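Local coordinates for RNA-dependent RNA Polymerase (Bombyx mori cytoplasmic polyhedrosis virus, PDB 6TZ0), which catalyses RNA-templated synthesis of RNA, making plus strands in transcription and complementary minus strands in replication of the double-stranded viral genome, at residues G342-A356 / L476-A488. Residues are numbered along the deposited sequence; the frame is centred on the assembly and turned at random.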
loop_
_atom_site.group_PDB
_atom_site.type_symbol
_atom_site.label_atom_id
_atom_site.label_comp_id
_atom_site.label_asym_id
_atom_site.label_seq_id
_atom_site.Cartn_x
_atom_site.Cartn_y
_atom_site.Cartn_z
ATOM N N GLY A 342 -1.895 -15.908 -17.226
ATOM C CA GLY A 342 -1.383 -14.633 -17.645
ATOM C C GLY A 342 -2.330 -13.474 -17.419
ATOM O O GLY A 342 -1.871 -12.374 -17.115
ATOM N N THR A 343 -3.637 -13.696 -17.541
ATOM C CA THR A 343 -4.599 -12.617 -17.369
ATOM C C THR A 343 -4.682 -12.190 -15.911
ATOM O O THR A 343 -4.425 -12.975 -14.996
ATOM C CB THR A 343 -5.988 -13.047 -17.833
ATOM O OG1 THR A 343 -6.470 -14.100 -16.990
ATOM C CG2 THR A 343 -5.928 -13.556 -19.240
ATOM N N PHE A 344 -5.050 -10.932 -15.697
ATOM C CA PHE A 344 -5.278 -10.477 -14.336
ATOM C C PHE A 344 -6.693 -10.854 -13.929
ATOM O O PHE A 344 -7.647 -10.641 -14.679
ATOM C CB PHE A 344 -5.068 -8.973 -14.193
ATOM C CG PHE A 344 -3.626 -8.527 -14.276
ATOM C CD1 PHE A 344 -2.584 -9.417 -14.451
ATOM C CD2 PHE A 344 -3.315 -7.202 -14.087
ATOM C CE1 PHE A 344 -1.275 -8.979 -14.512
ATOM C CE2 PHE A 344 -2.012 -6.755 -14.140
ATOM C CZ PHE A 344 -0.993 -7.644 -14.351
ATOM N N LEU A 345 -6.822 -11.433 -12.749
ATOM C CA LEU A 345 -8.069 -12.025 -12.292
ATOM C C LEU A 345 -8.931 -10.927 -11.679
ATOM O O LEU A 345 -8.516 -10.279 -10.714
ATOM C CB LEU A 345 -7.767 -13.129 -11.278
ATOM C CG LEU A 345 -7.312 -14.529 -11.718
ATOM C CD1 LEU A 345 -5.949 -14.585 -12.385
ATOM C CD2 LEU A 345 -7.268 -15.416 -10.502
ATOM N N ALA A 346 -10.119 -10.705 -12.240
ATOM C CA ALA A 346 -10.940 -9.581 -11.812
ATOM C C ALA A 346 -12.413 -9.850 -12.048
ATOM O O ALA A 346 -12.799 -10.274 -13.137
ATOM C CB ALA A 346 -10.569 -8.305 -12.556
ATOM N N THR A 347 -13.218 -9.559 -11.032
ATOM C CA THR A 347 -14.673 -9.482 -11.141
ATOM C C THR A 347 -15.166 -8.347 -10.257
ATOM O O THR A 347 -14.411 -7.439 -9.894
ATOM C CB THR A 347 -15.369 -10.797 -10.769
ATOM O OG1 THR A 347 -14.809 -11.326 -9.561
ATOM C CG2 THR A 347 -15.333 -11.787 -11.913
ATOM N N LEU A 348 -16.466 -8.375 -9.958
ATOM C CA LEU A 348 -17.067 -7.443 -9.014
ATOM C C LEU A 348 -16.461 -7.631 -7.634
ATOM O O LEU A 348 -16.329 -8.756 -7.150
ATOM C CB LEU A 348 -18.579 -7.666 -8.934
ATOM C CG LEU A 348 -19.480 -7.426 -10.143
ATOM C CD1 LEU A 348 -20.891 -7.862 -9.801
ATOM C CD2 LEU A 348 -19.459 -5.983 -10.590
ATOM N N THR A 349 -16.110 -6.518 -6.990
ATOM C CA THR A 349 -15.486 -6.582 -5.677
ATOM C C THR A 349 -16.450 -6.989 -4.572
ATOM O O THR A 349 -15.995 -7.388 -3.494
ATOM C CB THR A 349 -14.849 -5.240 -5.348
ATOM O OG1 THR A 349 -14.345 -5.262 -4.008
ATOM C CG2 THR A 349 -15.844 -4.160 -5.502
ATOM N N GLU A 350 -17.762 -6.927 -4.816
ATOM C CA GLU A 350 -18.711 -7.488 -3.863
ATOM C C GLU A 350 -18.600 -9.005 -3.798
ATOM O O GLU A 350 -18.960 -9.609 -2.784
ATOM C CB GLU A 350 -20.140 -7.099 -4.234
ATOM C CG GLU A 350 -20.460 -5.615 -4.232
ATOM C CD GLU A 350 -20.233 -4.962 -5.584
ATOM O OE1 GLU A 350 -19.812 -5.664 -6.523
ATOM O OE2 GLU A 350 -20.502 -3.753 -5.719
ATOM N N LEU A 351 -18.116 -9.635 -4.868
ATOM C CA LEU A 351 -17.979 -11.085 -4.885
ATOM C C LEU A 351 -16.689 -11.550 -4.228
ATOM O O LEU A 351 -16.666 -12.621 -3.617
ATOM C CB LEU A 351 -18.049 -11.601 -6.321
ATOM C CG LEU A 351 -19.397 -11.496 -7.032
ATOM C CD1 LEU A 351 -19.263 -11.896 -8.482
ATOM C CD2 LEU A 351 -20.423 -12.364 -6.334
ATOM N N SER A 352 -15.620 -10.770 -4.335
ATOM C CA SER A 352 -14.327 -11.140 -3.781
ATOM C C SER A 352 -14.046 -10.488 -2.438
ATOM O O SER A 352 -12.995 -10.754 -1.842
ATOM C CB SER A 352 -13.213 -10.779 -4.762
ATOM O OG SER A 352 -11.940 -11.063 -4.211
ATOM N N LEU A 353 -14.963 -9.654 -1.947
ATOM C CA LEU A 353 -14.736 -8.925 -0.708
ATOM C C LEU A 353 -14.760 -9.850 0.500
ATOM O O LEU A 353 -14.031 -9.630 1.471
ATOM C CB LEU A 353 -15.782 -7.820 -0.590
ATOM C CG LEU A 353 -15.764 -6.743 0.484
ATOM C CD1 LEU A 353 -16.255 -5.469 -0.145
ATOM C CD2 LEU A 353 -16.689 -7.126 1.616
ATOM N N ASP A 354 -15.574 -10.901 0.454
ATOM C CA ASP A 354 -15.681 -11.800 1.595
ATOM C C ASP A 354 -14.492 -12.750 1.675
ATOM O O ASP A 354 -14.307 -13.419 2.693
ATOM C CB ASP A 354 -16.990 -12.581 1.500
ATOM C CG ASP A 354 -17.460 -13.120 2.833
ATOM O OD1 ASP A 354 -16.828 -12.833 3.862
ATOM O OD2 ASP A 354 -18.478 -13.841 2.852
ATOM N N ALA A 355 -13.688 -12.833 0.620
ATOM C CA ALA A 355 -12.502 -13.672 0.623
ATOM C C ALA A 355 -11.210 -12.878 0.678
ATOM O O ALA A 355 -10.160 -13.457 0.966
ATOM C CB ALA A 355 -12.484 -14.564 -0.620
ATOM N N ALA A 356 -11.257 -11.580 0.404
ATOM C CA ALA A 356 -10.035 -10.793 0.424
ATOM C C ALA A 356 -9.797 -10.115 1.765
ATOM O O ALA A 356 -8.649 -10.011 2.209
ATOM C CB ALA A 356 -10.074 -9.742 -0.687
ATOM N N LEU A 476 -12.415 1.601 0.487
ATOM C CA LEU A 476 -11.977 0.336 -0.080
ATOM C C LEU A 476 -11.752 0.516 -1.574
ATOM O O LEU A 476 -12.579 1.116 -2.266
ATOM C CB LEU A 476 -13.019 -0.757 0.187
ATOM C CG LEU A 476 -12.721 -2.234 -0.061
ATOM C CD1 LEU A 476 -13.498 -3.053 0.940
ATOM C CD2 LEU A 476 -13.101 -2.675 -1.465
ATOM N N VAL A 477 -10.637 -0.002 -2.072
ATOM C CA VAL A 477 -10.332 0.042 -3.497
ATOM C C VAL A 477 -9.667 -1.275 -3.885
ATOM O O VAL A 477 -8.854 -1.825 -3.138
ATOM C CB VAL A 477 -9.482 1.290 -3.851
ATOM C CG1 VAL A 477 -8.181 1.343 -3.062
ATOM C CG2 VAL A 477 -9.213 1.379 -5.348
ATOM N N GLU A 478 -10.065 -1.819 -5.028
ATOM C CA GLU A 478 -9.679 -3.170 -5.388
ATOM C C GLU A 478 -8.375 -3.173 -6.186
ATOM O O GLU A 478 -7.778 -2.131 -6.459
ATOM C CB GLU A 478 -10.839 -3.842 -6.120
ATOM C CG GLU A 478 -11.369 -3.073 -7.313
ATOM C CD GLU A 478 -10.641 -3.430 -8.575
ATOM O OE1 GLU A 478 -9.996 -4.491 -8.567
ATOM O OE2 GLU A 478 -10.703 -2.663 -9.561
ATOM N N ARG A 479 -7.925 -4.368 -6.564
ATOM C CA ARG A 479 -6.628 -4.552 -7.199
ATOM C C ARG A 479 -6.742 -5.673 -8.229
ATOM O O ARG A 479 -7.685 -6.462 -8.212
ATOM C CB ARG A 479 -5.555 -4.858 -6.131
ATOM C CG ARG A 479 -4.106 -4.827 -6.590
ATOM C CD ARG A 479 -3.124 -5.076 -5.466
ATOM N NE ARG A 479 -1.764 -5.207 -5.983
ATOM C CZ ARG A 479 -0.957 -4.182 -6.233
ATOM N NH1 ARG A 479 -1.367 -2.940 -6.015
ATOM N NH2 ARG A 479 0.262 -4.397 -6.705
ATOM N N GLN A 480 -5.818 -5.697 -9.181
ATOM C CA GLN A 480 -5.582 -6.864 -10.014
ATOM C C GLN A 480 -4.132 -7.294 -9.898
ATOM O O GLN A 480 -3.231 -6.453 -9.832
ATOM C CB GLN A 480 -5.874 -6.610 -11.493
ATOM C CG GLN A 480 -7.295 -6.779 -11.952
ATOM C CD GLN A 480 -8.200 -5.666 -11.521
ATOM O OE1 GLN A 480 -9.196 -5.896 -10.851
ATOM N NE2 GLN A 480 -7.865 -4.443 -11.909
ATOM N N GLN A 481 -3.923 -8.606 -9.862
ATOM C CA GLN A 481 -2.671 -9.207 -10.291
ATOM C C GLN A 481 -2.962 -10.639 -10.702
ATOM O O GLN A 481 -3.928 -11.248 -10.239
ATOM C CB GLN A 481 -1.567 -9.150 -9.225
ATOM C CG GLN A 481 -1.798 -9.916 -7.945
ATOM C CD GLN A 481 -0.634 -9.725 -6.991
ATOM O OE1 GLN A 481 0.344 -9.062 -7.328
ATOM N NE2 GLN A 481 -0.728 -10.303 -5.806
ATOM N N SER A 482 -2.132 -11.152 -11.601
ATOM C CA SER A 482 -2.356 -12.474 -12.158
ATOM C C SER A 482 -2.027 -13.550 -11.135
ATOM O O SER A 482 -1.259 -13.324 -10.195
ATOM C CB SER A 482 -1.519 -12.667 -13.420
ATOM O OG SER A 482 -0.138 -12.599 -13.131
ATOM N N ASP A 483 -2.663 -14.713 -11.316
ATOM C CA ASP A 483 -2.464 -15.922 -10.511
ATOM C C ASP A 483 -2.818 -15.693 -9.036
ATOM O O ASP A 483 -2.272 -16.341 -8.141
ATOM C CB ASP A 483 -1.026 -16.447 -10.666
ATOM C CG ASP A 483 -0.896 -17.918 -10.351
ATOM O OD1 ASP A 483 -1.932 -18.558 -10.088
ATOM O OD2 ASP A 483 0.243 -18.424 -10.349
ATOM N N ARG A 484 -3.755 -14.786 -8.762
ATOM C CA ARG A 484 -4.032 -14.372 -7.393
ATOM C C ARG A 484 -5.418 -13.744 -7.363
ATOM O O ARG A 484 -5.924 -13.277 -8.384
ATOM C CB ARG A 484 -2.946 -13.398 -6.898
ATOM C CG ARG A 484 -2.850 -13.142 -5.388
ATOM C CD ARG A 484 -3.535 -11.846 -4.984
ATOM N NE ARG A 484 -3.312 -11.511 -3.581
ATOM C CZ ARG A 484 -4.065 -11.946 -2.576
ATOM N NH1 ARG A 484 -5.101 -12.737 -2.812
ATOM N NH2 ARG A 484 -3.782 -11.585 -1.333
ATOM N N ARG A 485 -6.019 -13.714 -6.174
ATOM C CA ARG A 485 -7.351 -13.154 -5.974
ATOM C C ARG A 485 -7.334 -11.626 -6.100
ATOM O O ARG A 485 -6.330 -11.006 -6.454
ATOM C CB ARG A 485 -7.895 -13.576 -4.615
ATOM C CG ARG A 485 -8.154 -15.060 -4.491
ATOM C CD ARG A 485 -8.605 -15.413 -3.084
ATOM N NE ARG A 485 -7.547 -15.138 -2.116
ATOM C CZ ARG A 485 -7.678 -15.255 -0.799
ATOM N NH1 ARG A 485 -8.826 -15.662 -0.273
ATOM N NH2 ARG A 485 -6.650 -14.974 -0.009
ATOM N N GLN A 486 -8.476 -11.000 -5.808
ATOM C CA GLN A 486 -8.643 -9.607 -6.205
ATOM C C GLN A 486 -7.995 -8.625 -5.225
ATOM O O GLN A 486 -7.552 -7.558 -5.659
ATOM C CB GLN A 486 -10.127 -9.294 -6.403
ATOM C CG GLN A 486 -10.377 -8.008 -7.178
ATOM C CD GLN A 486 -11.834 -7.741 -7.449
ATOM O OE1 GLN A 486 -12.706 -8.479 -7.011
ATOM N NE2 GLN A 486 -12.106 -6.679 -8.190
ATOM N N ARG A 487 -7.906 -8.967 -3.931
ATOM C CA ARG A 487 -7.066 -8.269 -2.941
ATOM C C ARG A 487 -7.470 -6.795 -2.778
ATOM O O ARG A 487 -6.820 -5.871 -3.270
ATOM C CB ARG A 487 -5.581 -8.430 -3.303
ATOM C CG ARG A 487 -4.562 -7.900 -2.301
ATOM C CD ARG A 487 -3.153 -8.185 -2.781
ATOM N NE ARG A 487 -2.143 -7.530 -1.957
ATOM C CZ ARG A 487 -1.649 -8.033 -0.832
ATOM N NH1 ARG A 487 -0.727 -7.367 -0.154
ATOM N NH2 ARG A 487 -2.082 -9.201 -0.380
ATOM N N ALA A 488 -8.632 -6.608 -2.155
ATOM C CA ALA A 488 -9.114 -5.268 -1.830
ATOM C C ALA A 488 -8.193 -4.564 -0.836
ATOM O O ALA A 488 -7.989 -5.039 0.283
ATOM C CB ALA A 488 -10.526 -5.354 -1.256
#
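The Q486 side chain lies against the bend where the loop 342-348 enters helix 349-356, its amide beside T347, T349 and S352. Its CG lies anti to the backbone N (chi1 -164°), and the chain runs on extended. NE2 gives a weak, bent hydrogen bond to T347 O (3.0 Å, 128° at the hydrogen). NE2 also donates to E478 OE1 at 3.1 Å, a straighter bond that meets the carboxylate from above its plane. This second bond joins Q486 to E478 across their own hairpin, and the pair favours this turn of the amide. S352 packs against the stem of Q486, with S352 OG 3.3 Å from Q486 CB. Strands 474-477 and 489-491 pair antiparallel at the hairpin base, in the central polymerase domain. R485 of the loop binds UTP, which is not bound to this chain here. The R487 side chain lies about 5 Å from that of D552, also of the UTP site. The segment 342-356 lies along one side of this loop. Near the hairpin tip, the F344 ring lies with one face over Q481 CA, a CH-pi contact 4.2 Å from the ring centroid. The L345 methyls make van der Waals contact with the hairpin backbone, CD2 3.3 Å from R484 O and CD1 3.5 Å from D483 N. Helix 242-248 also touches L345, while D483 forms a salt bridge with R254.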